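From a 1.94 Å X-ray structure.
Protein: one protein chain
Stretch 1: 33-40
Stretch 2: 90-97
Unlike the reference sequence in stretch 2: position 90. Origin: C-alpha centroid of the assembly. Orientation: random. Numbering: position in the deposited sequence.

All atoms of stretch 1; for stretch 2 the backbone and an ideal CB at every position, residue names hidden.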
ATOM      1  N   VAL A  33      -1.524  -3.823 -30.503  1.00 21.78           N
ATOM      2  CA  VAL A  33      -2.148  -2.643 -29.995  1.00 22.19           C
ATOM      3  C   VAL A  33      -2.364  -2.713 -28.495  1.00 22.82           C
ATOM      4  O   VAL A  33      -2.851  -3.686 -27.997  1.00 23.44           O
ATOM      5  CB  VAL A  33      -3.474  -2.401 -30.731  1.00 23.43           C
ATOM      6  CG1 VAL A  33      -4.151  -1.111 -30.310  1.00 23.25           C
ATOM      7  CG2 VAL A  33      -3.251  -2.399 -32.201  1.00 23.10           C
ATOM      8  N   LEU A  34      -1.991  -1.644 -27.809  1.00 22.06           N
ATOM      9  CA  LEU A  34      -2.302  -1.424 -26.411  1.00 24.36           C
ATOM     10  C   LEU A  34      -3.594  -0.624 -26.336  1.00 24.16           C
ATOM     11  O   LEU A  34      -3.614   0.490 -26.792  1.00 23.37           O
ATOM     12  CB  LEU A  34      -1.241  -0.571 -25.752  1.00 24.72           C
ATOM     13  CG  LEU A  34      -0.924  -0.653 -24.257  1.00 28.19           C
ATOM     14  CD1 LEU A  34      -0.582   0.658 -23.660  1.00 24.43           C
ATOM     15  CD2 LEU A  34      -1.891  -1.384 -23.426  1.00 24.43           C
ATOM     16  N   TYR A  35      -4.645  -1.208 -25.790  1.00 22.39           N
ATOM     17  CA  TYR A  35      -5.873  -0.478 -25.578  1.00 23.55           C
ATOM     18  C   TYR A  35      -5.988  -0.136 -24.110  1.00 25.36           C
ATOM     19  O   TYR A  35      -5.930  -0.967 -23.280  1.00 23.95           O
ATOM     20  CB  TYR A  35      -7.107  -1.246 -26.022  1.00 23.23           C
ATOM     21  CG  TYR A  35      -7.183  -1.544 -27.466  1.00 20.62           C
ATOM     22  CD1 TYR A  35      -6.713  -2.717 -27.962  1.00 20.06           C
ATOM     23  CD2 TYR A  35      -7.760  -0.669 -28.340  1.00 23.54           C
ATOM     24  CE1 TYR A  35      -6.805  -3.002 -29.289  1.00 19.77           C
ATOM     25  CE2 TYR A  35      -7.857  -0.949 -29.671  1.00 24.05           C
ATOM     26  CZ  TYR A  35      -7.377  -2.122 -30.147  1.00 22.70           C
ATOM     27  OH  TYR A  35      -7.450  -2.391 -31.468  1.00 23.76           O
ATOM     28  N   ASN A  36      -6.135   1.133 -23.840  1.00 27.11           N
ATOM     29  CA  ASN A  36      -6.245   1.598 -22.513  1.00 30.03           C
ATOM     30  C   ASN A  36      -6.943   2.925 -22.433  1.00 31.88           C
ATOM     31  O   ASN A  36      -7.509   3.363 -23.357  1.00 34.00           O
ATOM     32  CB  ASN A  36      -4.884   1.673 -21.855  1.00 28.39           C
ATOM     33  CG  ASN A  36      -4.028   2.742 -22.419  1.00 29.80           C
ATOM     34  OD1 ASN A  36      -4.470   3.648 -23.041  1.00 31.29           O
ATOM     35  ND2 ASN A  36      -2.778   2.619 -22.189  1.00 33.21           N
ATOM     36  N   GLU A  37      -6.872   3.528 -21.276  1.00 34.14           N
ATOM     37  CA  GLU A  37      -7.360   4.862 -21.031  1.00 36.98           C
ATOM     38  C   GLU A  37      -6.287   5.856 -20.762  1.00 38.41           C
ATOM     39  O   GLU A  37      -6.502   6.740 -19.999  0.50 38.24           O
ATOM     40  CB  GLU A  37      -8.222   4.875 -19.819  1.00 36.15           C
ATOM     41  CG  GLU A  37      -9.591   4.488 -20.071  0.50 37.37           C
ATOM     42  CD  GLU A  37     -10.171   3.799 -18.898  0.50 38.67           C
ATOM     43  OE1 GLU A  37     -11.178   3.098 -19.061  0.50 42.03           O
ATOM     44  OE2 GLU A  37      -9.613   3.950 -17.804  0.50 42.23           O
ATOM     45  N   ALA A  38      -5.102   5.678 -21.281  1.00 40.26           N
ATOM     46  CA  ALA A  38      -4.026   6.524 -20.827  1.00 41.44           C
ATOM     47  C   ALA A  38      -3.036   6.860 -21.901  1.00 41.48           C
ATOM     48  O   ALA A  38      -1.905   7.152 -21.617  0.50 41.71           O
ATOM     49  CB  ALA A  38      -3.345   5.914 -19.630  1.00 41.00           C
ATOM     50  N   GLY A  39      -3.444   6.774 -23.143  1.00 40.92           N
ATOM     51  CA  GLY A  39      -2.501   6.954 -24.194  1.00 40.97           C
ATOM     52  C   GLY A  39      -2.088   5.577 -24.638  1.00 39.80           C
ATOM     53  O   GLY A  39      -1.503   4.842 -23.888  1.00 40.56           O
ATOM     54  N   GLY A  40      -2.436   5.263 -25.864  1.00 38.03           N
ATOM     55  CA  GLY A  40      -2.248   3.980 -26.469  1.00 35.44           C
ATOM     56  C   GLY A  40      -0.876   3.781 -27.032  1.00 33.14           C
ATOM     57  O   GLY A  40      -0.006   4.586 -26.883  1.00 32.61           O
ATOM     58  N   UNK A  90       5.378  -6.865 -18.153  1.00 18.34           N
ATOM     59  CA  UNK A  90       4.258  -6.759 -17.257  1.00 19.29           C
ATOM     60  C   UNK A  90       3.328  -5.655 -17.718  1.00 18.72           C
ATOM     61  O   UNK A  90       3.758  -4.559 -17.890  1.00 21.04           O
ATOM     62  CB  UNK A  90       4.733  -6.507 -15.825  1.00 19.29           C
ATOM     63  N   UNK A  91       2.057  -5.968 -17.865  1.00 16.90           N
ATOM     64  CA  UNK A  91       1.030  -4.995 -18.104  1.00 17.29           C
ATOM     65  C   UNK A  91       0.488  -4.608 -16.731  1.00 17.33           C
ATOM     66  O   UNK A  91      -0.223  -5.333 -16.112  1.00 17.73           O
ATOM     67  CB  UNK A  91      -0.061  -5.533 -19.031  1.00 17.29           C
ATOM     68  N   UNK A  92       0.926  -3.459 -16.277  1.00 17.40           N
ATOM     69  CA  UNK A  92       0.717  -2.979 -14.926  1.00 18.96           C
ATOM     70  C   UNK A  92      -0.518  -2.161 -14.612  1.00 20.02           C
ATOM     71  O   UNK A  92      -1.270  -1.854 -15.472  1.00 20.10           O
ATOM     72  CB  UNK A  92       1.934  -2.137 -14.538  1.00 18.96           C
ATOM     73  N   UNK A  93      -0.647  -1.761 -13.355  1.00 21.55           N
ATOM     74  CA  UNK A  93      -1.757  -0.930 -12.894  1.00 23.18           C
ATOM     75  C   UNK A  93      -1.751   0.454 -13.513  1.00 24.02           C
ATOM     76  O   UNK A  93      -2.732   1.119 -13.498  1.00 25.57           O
ATOM     77  CB  UNK A  93      -1.718  -0.805 -11.370  1.00 23.18           C
ATOM     78  N   UNK A  94      -0.626   0.817 -14.100  1.00 24.45           N
ATOM     79  CA  UNK A  94      -0.475   2.030 -14.893  1.00 24.84           C
ATOM     80  C   UNK A  94      -1.076   1.957 -16.281  1.00 24.18           C
ATOM     81  O   UNK A  94      -1.091   2.911 -16.979  1.00 24.87           O
ATOM     82  CB  UNK A  94       1.011   2.373 -15.016  1.00 24.84           C
ATOM     83  N   UNK A  95      -1.556   0.790 -16.639  1.00 23.00           N
ATOM     84  CA  UNK A  95      -2.121   0.488 -17.941  1.00 22.95           C
ATOM     85  C   UNK A  95      -1.094   0.555 -19.071  1.00 22.68           C
ATOM     86  O   UNK A  95      -1.410   0.859 -20.164  1.00 23.05           O
ATOM     87  CB  UNK A  95      -3.272   1.452 -18.235  1.00 22.95           C
ATOM     88  N   UNK A  96       0.136   0.256 -18.741  1.00 22.11           N
ATOM     89  CA  UNK A  96       1.223   0.216 -19.695  1.00 22.11           C
ATOM     90  C   UNK A  96       2.008  -1.075 -19.598  1.00 20.37           C
ATOM     91  O   UNK A  96       1.969  -1.706 -18.614  1.00 22.28           O
ATOM     92  CB  UNK A  96       2.154   1.412 -19.486  1.00 22.11           C
ATOM     93  N   UNK A  97       2.725  -1.422 -20.646  1.00 21.23           N
ATOM     94  CA  UNK A  97       3.561  -2.579 -20.626  1.00 19.46           C
ATOM     95  C   UNK A  97       4.999  -2.121 -20.484  1.00 19.83           C
ATOM     96  O   UNK A  97       5.493  -1.400 -21.289  1.00 19.58           O
ATOM     97  CB  UNK A  97       3.360  -3.430 -21.882  1.00 19.46           C
TER

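Position 90 lies on a strand with its CB beyond the reach of stretch 1; any residue at ease in extended backbone would serve. The deposited residue is Thr-90, which differs from the reference sequence and makes no contact here.

At position 91 the backbone is still extended and CA-to-CB points toward stretch 1, but no atom of that stretch lies within 5.5 Å of the CB. The side chain of Leu-34 lies in this direction, so an apolar residue long enough to approach it would suit. Leu-91 does so, its CD1 resting 4.4 Å from Leu-34 CD2.

Positions 92 to 95 form a type I beta turn, closed by the N of 95 bonding to the O of 92 at 2.9 Å. Position 92 (phi -90°, psi 180°) does not demand glycine, and stretch 1 is out of reach; the residue is Gly-92. At 93, phi of -65° fits proline well, and Pro-93 occupies it. Position 94 points sideways. A short acceptor could reach forward to the backbone N of 96, just past the turn, and that N donates to Asp-94 OD1 at 3.1 Å.

Position 95 is the most constrained by its neighbours. Its phi and psi of 66° and 30° are left-handed, comfortable for glycine or asparagine and tolerable for others. Yet the CB points toward stretch 1, 4.0 Å from Asn-36 CB, and beyond it the amide N of Glu-37 offers a donor. A neutral amide such as glutamine is favoured; glutamate also brings an acceptor, but would set a second negative charge near the Glu-37 carboxylate. In Gln-95 the extended chi2 (t) carries the amide forward, and Glu-37 N donates to Gln-95 OE1 at 2.9 Å. Asn-36 ND2 donates to Gln-95 O at 3.0 Å, a bond that itself requires no particular side chain at 95.

The CB of 96 points sideways, 5.0 Å from Leu-34 CD1, but a longer side chain can turn back toward the loop, where the carbonyls of Ala-38 and Gly-39 offer acceptors. A flat ring bearing a donor would combine packing with polarity. His-96, with chi1 m, brings CD2 to 3.7 Å from Leu-34 CD1; Asn-36 ND2 lies over one face, and Ala-38 O sits at the edge. His-96 NE2 donates a weak hydrogen bond to Gly-39 O at 3.4 Å.

Position 97 continues the extended backbone and points sideways, with no atom of stretch 1 within 5.5 Å of its CB; beta-branched residues suit such angles, as Val-97 does.

Stretch 2 (90-97) TLGPDQHV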
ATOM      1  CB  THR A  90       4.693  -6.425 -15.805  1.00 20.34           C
ATOM      2  OG1 THR A  90       5.671  -7.342 -15.340  1.00 25.23           O
ATOM      3  CG2 THR A  90       3.498  -6.426 -14.828  1.00 17.78           C
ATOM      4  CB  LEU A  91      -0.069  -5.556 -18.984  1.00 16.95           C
ATOM      5  CG  LEU A  91      -1.340  -4.764 -19.211  1.00 16.96           C
ATOM      6  CD1 LEU A  91      -1.016  -3.410 -19.654  1.00 20.14           C
ATOM      7  CD2 LEU A  91      -2.292  -5.432 -20.172  1.00 19.35           C
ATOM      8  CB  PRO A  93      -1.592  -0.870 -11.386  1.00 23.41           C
ATOM      9  CG  PRO A  93      -0.418  -1.513 -11.081  1.00 24.54           C
ATOM     10  CD  PRO A  93       0.165  -2.212 -12.236  1.00 20.81           C
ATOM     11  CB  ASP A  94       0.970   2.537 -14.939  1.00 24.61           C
ATOM     12  CG  ASP A  94       1.936   1.551 -15.567  1.00 26.24           C
ATOM     13  OD1 ASP A  94       1.532   0.468 -15.929  1.00 26.12           O
ATOM     14  OD2 ASP A  94       3.094   1.874 -15.660  1.00 26.09           O
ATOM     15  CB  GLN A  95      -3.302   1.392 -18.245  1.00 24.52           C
ATOM     16  CG  GLN A  95      -4.439   1.366 -17.271  1.00 22.03           C
ATOM     17  CD  GLN A  95      -5.483   2.430 -17.560  1.00 30.96           C
ATOM     18  OE1 GLN A  95      -5.719   2.772 -18.669  1.00 34.64           O
ATOM     19  NE2 GLN A  95      -6.047   2.981 -16.540  1.00 35.22           N
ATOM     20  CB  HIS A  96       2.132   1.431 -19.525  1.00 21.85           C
ATOM     21  CG  HIS A  96       1.681   2.599 -20.318  1.00 24.80           C
ATOM     22  ND1 HIS A  96       1.114   3.700 -19.740  1.00 28.95           N
ATOM     23  CD2 HIS A  96       1.633   2.803 -21.645  1.00 23.16           C
ATOM     24  CE1 HIS A  96       0.766   4.550 -20.674  1.00 28.20           C
ATOM     25  NE2 HIS A  96       1.066   4.025 -21.843  1.00 31.55           N
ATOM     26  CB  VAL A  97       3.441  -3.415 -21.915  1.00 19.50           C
ATOM     27  CG1 VAL A  97       4.351  -4.600 -21.872  1.00 19.97           C
ATOM     28  CG2 VAL A  97       2.040  -3.843 -22.145  1.00 19.74           C
TER
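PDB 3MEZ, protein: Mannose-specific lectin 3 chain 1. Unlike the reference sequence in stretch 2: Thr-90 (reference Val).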